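PDB 6O2K: centromeric protein-C, isoform A from Drosophila melanogaster, which probably serves as an adaptor between centromeric chromatin and other kinetochore proteins, with this C-terminal cupin domain forming a dimer. Local coordinates for residues N41-C46 against A54-K59. Sequence-based numbering, arbitrary orientation.
Sequences NELIFC and AFYNTK
F45 and A54 meet ring to methyl where the loop leading into the first hairpin of the CENP-C cupin domain, strands 46-48 and 51-55, is passed in roughly the opposite direction by the second strand. A54 CB stands over the centre of the F45 ring as a CH-pi contact, 3.5 Å from the centroid. The ring reaches this methyl although the CB of F45 points away from 54-59, because chi1 of -80° sets CG beside the backbone N, swinging the ring back to A54. F45 also makes a cation-pi contact with R68 and meets W17 of helix 6-19, so replacing it with an alanine would probably strip the A54 methyl of its ring cover and leave the R68 guanidinium without this aromatic partner. A second CH-pi contact links L43 and Y56: L43 CD2 sits over one face of the phenol ring, offset toward its rim, 4.1 Å from the centroid. L43 CD2 also packs 3.7 Å from F55 O, while L43 CB lies 4.4 Å from A54 CB. The Y56 hydroxyl hydrogen-bonds to Y66 OH and to G114 O of the second subunit, linking this packing to the dimer interface.

The polar contacts gather at the exposed end. The extended side chain of E42 reaches N57, the centre of an inverse gamma turn, with the E42 carboxylate turned 72° from the N57 amide. A water donates to E42 OE1 at 2.9 Å and accepts from N57 N at 3.1 Å. N57 ND2 donates to the syn side of E42 OE2 at 3.2 Å, 32° out of the carboxylate plane.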
ATOM      1  N   ASN B  41      -8.196   4.230  10.590  1.00 19.25           N
ATOM      2  CA  ASN B  41      -9.291   4.162  11.553  1.00 21.82           C
ATOM      3  C   ASN B  41     -10.643   4.441  10.894  1.00 23.91           C
ATOM      4  O   ASN B  41     -11.680   3.933  11.346  1.00 26.68           O
ATOM      5  CB  ASN B  41      -9.004   5.153  12.683  1.00 26.63           C
ATOM      6  CG  ASN B  41     -10.138   5.276  13.661  1.00 31.82           C
ATOM      7  OD1 ASN B  41     -11.059   6.081  13.473  1.00 34.22           O
ATOM      8  ND2 ASN B  41     -10.082   4.479  14.723  1.00 31.11           N
ATOM      9  N   GLU B  42     -10.652   5.235   9.829  1.00 20.37           N
ATOM     10  CA  GLU B  42     -11.885   5.613   9.144  1.00 24.77           C
ATOM     11  C   GLU B  42     -12.400   4.531   8.197  1.00 29.47           C
ATOM     12  O   GLU B  42     -13.561   4.604   7.778  1.00 30.59           O
ATOM     13  CB  GLU B  42     -11.653   6.921   8.371  1.00 30.67           C
ATOM     14  CG  GLU B  42     -12.913   7.647   7.902  1.00 38.24           C
ATOM     15  CD  GLU B  42     -12.614   8.809   6.956  1.00 39.35           C
ATOM     16  OE1 GLU B  42     -11.427   9.061   6.661  1.00 36.50           O
ATOM     17  OE2 GLU B  42     -13.569   9.477   6.504  1.00 41.92           O
ATOM     18  N   LEU B  43     -11.581   3.538   7.855  1.00 27.04           N
ATOM     19  CA  LEU B  43     -11.987   2.522   6.890  1.00 27.51           C
ATOM     20  C   LEU B  43     -13.167   1.724   7.418  1.00 32.08           C
ATOM     21  O   LEU B  43     -13.233   1.414   8.608  1.00 37.52           O
ATOM     22  CB  LEU B  43     -10.831   1.565   6.609  1.00 23.91           C
ATOM     23  CG  LEU B  43      -9.589   2.128   5.925  1.00 21.27           C
ATOM     24  CD1 LEU B  43      -8.476   1.110   5.997  1.00 18.73           C
ATOM     25  CD2 LEU B  43      -9.920   2.472   4.483  1.00 24.76           C
ATOM     26  N   ILE B  44     -14.090   1.374   6.525  1.00 26.83           N
ATOM     27  CA  ILE B  44     -15.193   0.472   6.856  1.00 32.77           C
ATOM     28  C   ILE B  44     -15.451  -0.410   5.642  1.00 25.77           C
ATOM     29  O   ILE B  44     -15.542   0.085   4.515  1.00 29.06           O
ATOM     30  CB  ILE B  44     -16.475   1.220   7.283  1.00 39.62           C
ATOM     31  CG1 ILE B  44     -16.278   1.926   8.633  1.00 46.95           C
ATOM     32  CG2 ILE B  44     -17.652   0.252   7.378  1.00 41.38           C
ATOM     33  CD1 ILE B  44     -16.035   0.977   9.809  1.00 49.33           C
ATOM     34  N   PHE B  45     -15.527  -1.719   5.877  1.00 28.81           N
ATOM     35  CA  PHE B  45     -15.724  -2.684   4.805  1.00 27.54           C
ATOM     36  C   PHE B  45     -17.209  -2.817   4.465  1.00 29.39           C
ATOM     37  O   PHE B  45     -18.056  -2.896   5.359  1.00 33.67           O
ATOM     38  CB  PHE B  45     -15.157  -4.041   5.223  1.00 32.85           C
ATOM     39  CG  PHE B  45     -13.662  -4.154   5.073  1.00 31.33           C
ATOM     40  CD1 PHE B  45     -13.093  -4.490   3.853  1.00 29.99           C
ATOM     41  CD2 PHE B  45     -12.825  -3.904   6.151  1.00 27.45           C
ATOM     42  CE1 PHE B  45     -11.722  -4.594   3.715  1.00 33.52           C
ATOM     43  CE2 PHE B  45     -11.446  -4.005   6.012  1.00 28.59           C
ATOM     44  CZ  PHE B  45     -10.897  -4.348   4.795  1.00 29.78           C
ATOM     45  N   CYS B  46     -17.515  -2.837   3.169  1.00 31.85           N
ATOM     46  CA  CYS B  46     -18.845  -3.098   2.632  1.00 39.82           C
ATOM     47  C   CYS B  46     -18.759  -4.293   1.690  1.00 37.87           C
ATOM     48  O   CYS B  46     -17.789  -4.431   0.942  1.00 33.13           O
ATOM     49  CB  CYS B  46     -19.395  -1.872   1.885  1.00 51.34           C
ATOM     50  SG  CYS B  46     -18.539  -1.484   0.315  1.00 63.23           S
ATOM     51  N   ALA B  54     -12.982  -1.956   1.164  1.00 24.71           N
ATOM     52  CA  ALA B  54     -12.906  -0.739   1.966  1.00 20.57           C
ATOM     53  C   ALA B  54     -11.951   0.238   1.303  1.00 25.58           C
ATOM     54  O   ALA B  54     -10.777  -0.085   1.110  1.00 26.84           O
ATOM     55  CB  ALA B  54     -12.464  -1.051   3.405  1.00 24.54           C
ATOM     56  N   PHE B  55     -12.428   1.435   0.962  1.00 21.51           N
ATOM     57  CA  PHE B  55     -11.566   2.422   0.317  1.00 20.19           C
ATOM     58  C   PHE B  55     -11.297   3.612   1.231  1.00 24.02           C
ATOM     59  O   PHE B  55     -12.167   4.037   2.002  1.00 19.43           O
ATOM     60  CB  PHE B  55     -12.171   2.907  -1.005  1.00 21.14           C
ATOM     61  CG  PHE B  55     -11.976   1.947  -2.125  1.00 25.02           C
ATOM     62  CD1 PHE B  55     -12.839   0.874  -2.294  1.00 29.94           C
ATOM     63  CD2 PHE B  55     -10.919   2.098  -3.004  1.00 24.08           C
ATOM     64  CE1 PHE B  55     -12.653  -0.025  -3.329  1.00 27.15           C
ATOM     65  CE2 PHE B  55     -10.727   1.197  -4.040  1.00 26.54           C
ATOM     66  CZ  PHE B  55     -11.586   0.135  -4.193  1.00 25.36           C
ATOM     67  N   TYR B  56     -10.075   4.129   1.155  1.00 23.99           N
ATOM     68  CA  TYR B  56      -9.765   5.391   1.804  1.00 20.48           C
ATOM     69  C   TYR B  56     -10.645   6.493   1.234  1.00 23.41           C
ATOM     70  O   TYR B  56     -10.863   6.578   0.019  1.00 21.11           O
ATOM     71  CB  TYR B  56      -8.288   5.750   1.615  1.00 15.93           C
ATOM     72  CG  TYR B  56      -7.336   4.833   2.353  1.00 20.71           C
ATOM     73  CD1 TYR B  56      -7.044   5.041   3.703  1.00 20.13           C
ATOM     74  CD2 TYR B  56      -6.711   3.774   1.701  1.00 22.01           C
ATOM     75  CE1 TYR B  56      -6.165   4.210   4.379  1.00 19.14           C
ATOM     76  CE2 TYR B  56      -5.826   2.945   2.370  1.00 21.28           C
ATOM     77  CZ  TYR B  56      -5.564   3.166   3.711  1.00 22.09           C
ATOM     78  OH  TYR B  56      -4.687   2.338   4.382  1.00 18.53           O
ATOM     79  N   ASN B  57     -11.160   7.336   2.129  1.00 21.00           N
ATOM     80  CA  ASN B  57     -12.027   8.452   1.759  1.00 29.81           C
ATOM     81  C   ASN B  57     -11.204   9.624   1.208  1.00 30.79           C
ATOM     82  O   ASN B  57     -11.229  10.743   1.723  1.00 29.90           O
ATOM     83  CB  ASN B  57     -12.858   8.867   2.967  1.00 32.67           C
ATOM     84  CG  ASN B  57     -14.017   9.750   2.598  1.00 38.65           C
ATOM     85  OD1 ASN B  57     -14.463   9.761   1.450  1.00 43.44           O
ATOM     86  ND2 ASN B  57     -14.530  10.490   3.575  1.00 44.21           N
ATOM     87  N   THR B  58     -10.457   9.333   0.140  1.00 26.98           N
ATOM     88  CA  THR B  58      -9.701  10.341  -0.586  1.00 26.14           C
ATOM     89  C   THR B  58     -10.643  11.240  -1.387  1.00 26.89           C
ATOM     90  O   THR B  58     -11.839  10.977  -1.522  1.00 29.37           O
ATOM     91  CB  THR B  58      -8.687   9.696  -1.537  1.00 28.25           C
ATOM     92  OG1 THR B  58      -9.367   8.847  -2.474  1.00 30.08           O
ATOM     93  CG2 THR B  58      -7.665   8.866  -0.769  1.00 29.78           C
ATOM     94  N   LYS B  59     -10.073  12.302  -1.960  1.00 32.24           N
ATOM     95  CA  LYS B  59     -10.888  13.272  -2.687  1.00 36.47           C
ATOM     96  C   LYS B  59     -11.567  12.647  -3.904  1.00 36.68           C
ATOM     97  O   LYS B  59     -12.715  12.989  -4.216  1.00 35.78           O
ATOM     98  CB  LYS B  59     -10.037  14.474  -3.093  1.00 43.80           C
ATOM     99  CG  LYS B  59      -9.554  15.297  -1.907  1.00 50.18           C
ATOM    100  CD  LYS B  59      -9.221  16.742  -2.292  1.00 57.29           C
ATOM    101  CE  LYS B  59      -9.915  17.176  -3.582  1.00 59.29           C
ATOM    102  NZ  LYS B  59     -10.362  18.601  -3.538  1.00 62.25           N
TER
HETATM  103  O   HOH W   1     -10.263   6.953   5.120  1.00 31.92           O